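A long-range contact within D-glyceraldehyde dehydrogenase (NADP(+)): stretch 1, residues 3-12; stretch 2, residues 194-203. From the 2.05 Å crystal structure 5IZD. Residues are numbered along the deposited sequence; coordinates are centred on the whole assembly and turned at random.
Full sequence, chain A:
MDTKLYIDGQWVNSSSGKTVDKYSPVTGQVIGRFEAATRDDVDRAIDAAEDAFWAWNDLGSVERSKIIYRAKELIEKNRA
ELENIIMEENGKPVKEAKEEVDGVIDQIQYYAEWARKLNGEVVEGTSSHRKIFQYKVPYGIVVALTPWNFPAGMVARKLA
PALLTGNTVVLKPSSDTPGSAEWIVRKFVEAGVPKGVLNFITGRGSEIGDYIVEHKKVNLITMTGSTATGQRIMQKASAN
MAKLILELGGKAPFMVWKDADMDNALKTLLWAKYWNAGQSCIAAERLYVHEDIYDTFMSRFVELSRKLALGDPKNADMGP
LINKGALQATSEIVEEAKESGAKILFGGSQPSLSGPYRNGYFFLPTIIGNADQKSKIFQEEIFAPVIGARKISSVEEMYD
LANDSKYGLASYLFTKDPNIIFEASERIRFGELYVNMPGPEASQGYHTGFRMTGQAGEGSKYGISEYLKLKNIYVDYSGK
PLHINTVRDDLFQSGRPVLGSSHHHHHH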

# COMPACT_ATOMS: atom_id res chain seq x y z
N THR A 3 -28.56 12.12 -31.87
CA THR A 3 -28.22 11.01 -31.02
C THR A 3 -29.45 10.19 -30.58
O THR A 3 -30.55 10.73 -30.39
CB THR A 3 -27.39 11.48 -29.79
OG1 THR A 3 -28.12 12.42 -29.02
CG2 THR A 3 -26.14 12.16 -30.28
N LYS A 4 -29.19 8.91 -30.27
CA LYS A 4 -30.17 8.01 -29.68
C LYS A 4 -29.73 7.48 -28.29
O LYS A 4 -28.67 7.90 -27.71
CB LYS A 4 -30.44 6.90 -30.69
CG LYS A 4 -31.04 7.45 -32.00
N LEU A 5 -30.58 6.61 -27.73
CA LEU A 5 -30.32 5.92 -26.49
C LEU A 5 -29.65 4.56 -26.78
O LEU A 5 -29.92 3.95 -27.80
CB LEU A 5 -31.64 5.75 -25.74
CG LEU A 5 -32.48 7.02 -25.62
CD1 LEU A 5 -33.74 6.67 -24.84
CD2 LEU A 5 -31.70 8.14 -24.93
N TYR A 6 -28.82 4.08 -25.85
CA TYR A 6 -28.36 2.69 -25.87
C TYR A 6 -28.81 2.02 -24.59
O TYR A 6 -28.33 2.36 -23.50
CB TYR A 6 -26.84 2.61 -26.06
CG TYR A 6 -26.30 1.22 -26.37
CD1 TYR A 6 -26.48 0.63 -27.64
CD2 TYR A 6 -25.62 0.50 -25.43
CE1 TYR A 6 -25.96 -0.64 -27.93
CE2 TYR A 6 -25.12 -0.76 -25.71
CZ TYR A 6 -25.27 -1.31 -26.96
OH TYR A 6 -24.75 -2.55 -27.21
N ILE A 7 -29.81 1.14 -24.71
CA ILE A 7 -30.43 0.48 -23.56
C ILE A 7 -30.47 -1.03 -23.76
O ILE A 7 -30.95 -1.49 -24.78
CB ILE A 7 -31.86 1.04 -23.31
CG1 ILE A 7 -31.75 2.49 -22.89
CG2 ILE A 7 -32.57 0.26 -22.19
CD1 ILE A 7 -32.97 3.30 -23.21
N ASP A 8 -29.93 -1.80 -22.80
CA ASP A 8 -29.89 -3.30 -22.90
C ASP A 8 -29.40 -3.79 -24.28
O ASP A 8 -30.02 -4.70 -24.89
CB ASP A 8 -31.27 -3.96 -22.59
CG ASP A 8 -31.15 -5.49 -22.21
OD1 ASP A 8 -30.24 -5.92 -21.45
OD2 ASP A 8 -31.96 -6.30 -22.74
N GLY A 9 -28.33 -3.16 -24.75
CA GLY A 9 -27.64 -3.62 -25.94
C GLY A 9 -28.26 -3.27 -27.29
O GLY A 9 -27.84 -3.83 -28.27
N GLN A 10 -29.20 -2.32 -27.32
CA GLN A 10 -29.84 -1.77 -28.53
C GLN A 10 -29.81 -0.23 -28.56
O GLN A 10 -29.98 0.43 -27.52
CB GLN A 10 -31.32 -2.18 -28.59
CG GLN A 10 -31.69 -3.53 -28.02
CD GLN A 10 -33.14 -3.85 -28.34
OE1 GLN A 10 -34.05 -3.11 -27.96
NE2 GLN A 10 -33.37 -4.91 -29.12
N TRP A 11 -29.61 0.33 -29.75
CA TRP A 11 -29.88 1.76 -29.98
C TRP A 11 -31.37 2.00 -30.18
O TRP A 11 -31.95 1.40 -31.04
CB TRP A 11 -29.14 2.26 -31.23
CG TRP A 11 -27.68 2.18 -31.00
CD1 TRP A 11 -26.84 1.19 -31.42
CD2 TRP A 11 -26.89 3.10 -30.23
NE1 TRP A 11 -25.56 1.44 -30.95
CE2 TRP A 11 -25.56 2.62 -30.25
CE3 TRP A 11 -27.16 4.30 -29.57
CZ2 TRP A 11 -24.51 3.30 -29.64
CZ3 TRP A 11 -26.12 4.98 -28.95
CH2 TRP A 11 -24.81 4.46 -28.97
N VAL A 12 -32.00 2.85 -29.37
CA VAL A 12 -33.46 3.06 -29.39
C VAL A 12 -33.79 4.55 -29.28
O VAL A 12 -32.93 5.40 -28.91
CB VAL A 12 -34.18 2.29 -28.24
CG1 VAL A 12 -34.00 0.77 -28.37
CG2 VAL A 12 -33.64 2.70 -26.89
N PRO A 194 -20.38 -6.36 -23.23
CA PRO A 194 -21.63 -7.13 -23.31
C PRO A 194 -22.91 -6.32 -23.05
O PRO A 194 -22.85 -5.24 -22.40
CB PRO A 194 -21.46 -8.20 -22.22
CG PRO A 194 -20.03 -8.20 -21.83
CD PRO A 194 -19.54 -6.78 -22.11
N LYS A 195 -24.06 -6.87 -23.47
CA LYS A 195 -25.35 -6.16 -23.37
C LYS A 195 -25.75 -5.94 -21.91
O LYS A 195 -25.60 -6.81 -21.07
CB LYS A 195 -26.50 -6.83 -24.23
CG LYS A 195 -27.42 -7.78 -23.47
CD LYS A 195 -28.55 -8.36 -24.28
CE LYS A 195 -29.50 -9.12 -23.36
N GLY A 196 -26.19 -4.74 -21.60
CA GLY A 196 -26.49 -4.35 -20.21
C GLY A 196 -25.34 -3.73 -19.43
O GLY A 196 -25.60 -3.05 -18.48
N VAL A 197 -24.09 -3.98 -19.81
CA VAL A 197 -22.94 -3.52 -19.03
C VAL A 197 -22.80 -2.01 -19.11
O VAL A 197 -22.38 -1.38 -18.15
CB VAL A 197 -21.64 -4.22 -19.45
CG1 VAL A 197 -20.39 -3.62 -18.73
CG2 VAL A 197 -21.75 -5.68 -19.11
N LEU A 198 -23.12 -1.45 -20.27
CA LEU A 198 -23.01 -0.03 -20.52
C LEU A 198 -24.30 0.47 -21.17
O LEU A 198 -24.65 0.01 -22.24
CB LEU A 198 -21.84 0.25 -21.47
CG LEU A 198 -21.61 1.73 -21.81
CD1 LEU A 198 -21.41 2.56 -20.56
CD2 LEU A 198 -20.40 1.87 -22.70
N ASN A 199 -24.95 1.43 -20.53
CA ASN A 199 -26.19 2.03 -21.05
C ASN A 199 -26.03 3.55 -21.12
O ASN A 199 -25.39 4.15 -20.26
CB ASN A 199 -27.39 1.66 -20.18
CG ASN A 199 -27.50 0.16 -19.97
OD1 ASN A 199 -28.21 -0.54 -20.74
ND2 ASN A 199 -26.80 -0.36 -19.00
N PHE A 200 -26.70 4.15 -22.12
CA PHE A 200 -26.54 5.54 -22.50
C PHE A 200 -27.92 6.16 -22.55
O PHE A 200 -28.78 5.74 -23.36
CB PHE A 200 -25.88 5.64 -23.88
CG PHE A 200 -25.63 7.05 -24.36
CD1 PHE A 200 -24.71 7.87 -23.74
CD2 PHE A 200 -26.33 7.56 -25.44
CE1 PHE A 200 -24.46 9.15 -24.21
CE2 PHE A 200 -26.09 8.87 -25.91
CZ PHE A 200 -25.15 9.67 -25.28
N ILE A 201 -28.11 7.15 -21.69
CA ILE A 201 -29.39 7.82 -21.51
C ILE A 201 -29.15 9.33 -21.60
O ILE A 201 -28.34 9.90 -20.83
CB ILE A 201 -29.95 7.50 -20.11
CG1 ILE A 201 -30.50 6.09 -20.06
CG2 ILE A 201 -31.07 8.48 -19.74
CD1 ILE A 201 -31.78 5.89 -20.84
N THR A 202 -29.86 9.98 -22.51
CA THR A 202 -29.81 11.42 -22.65
C THR A 202 -31.19 11.94 -22.22
O THR A 202 -32.20 11.23 -22.29
CB THR A 202 -29.52 11.90 -24.12
OG1 THR A 202 -30.48 11.35 -25.05
CG2 THR A 202 -28.07 11.51 -24.56
N GLY A 203 -31.21 13.19 -21.80
CA GLY A 203 -32.39 13.87 -21.33
C GLY A 203 -31.97 14.88 -20.29
O GLY A 203 -30.89 14.72 -19.63
O HOH W 1 -29.70 10.71 -27.37
O HOH W 2 -26.45 -2.17 -22.75

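This is a short antiparallel strand pairing, built on a single hydrogen-bonded bridge and extended by a side-chain bond, two waters and apolar packing. Strand 5-7 runs against strand 198-200 at an angle of 147°, and the axes approach to 4.7 Å. Tyr-6 and Phe-200 form the bridge. Tyr-6 N donates to Phe-200 O at 3.0 Å, and Phe-200 N donates to Tyr-6 O at 2.8 Å. The other edge of strand 5-7 is used by its own hairpin: Leu-5 and Val-12 exchange backbone hydrogen bonds, and a type I' turn from Ile-7 to Gln-10 closes the loop.

Beyond the bridge, a side chain replaces the backbone as partner. Asp-8 N donates to Asn-199 OD1 at 3.0 Å. The amide end of Asn-199 is held in turn within its own stretch, with Asn-199 ND2 donating to Gly-196 O at 3.0 Å. Water 2 fills the gap nearby. It accepts from Gly-9 N at 2.9 Å and from Gly-196 N at 2.8 Å, so it links two backbone amides that do not bond each other. Gly-9 lies close to Lys-195, its CA 3.8 Å from Lys-195 CB. An ideal CB on Gly-9 would sit 2.6 Å from Lys-195 CB, a clash.

The bridge partners also pack through their side chains, with Tyr-6 CB 3.9 Å from Phe-200 CB. Lys-4 O lies at the edge of the Phe-200 ring, 3.3 Å from Phe-200 CD2, where the slightly positive ring hydrogens suit a carbonyl oxygen. Ile-7 CD1 touches Ile-201 CD1 at 3.7 Å, an apolar contact. The CA-to-CB bond of Leu-5 points sideways, but the end of its side chain comes nearer, with Leu-5 CD2 3.4 Å from Thr-202 OG1. At this end water 1 joins the stretches: it donates to Thr-202 OG1 at 2.5 Å and is hydrogen-bonded to Thr-3 OG1 at 2.9 Å.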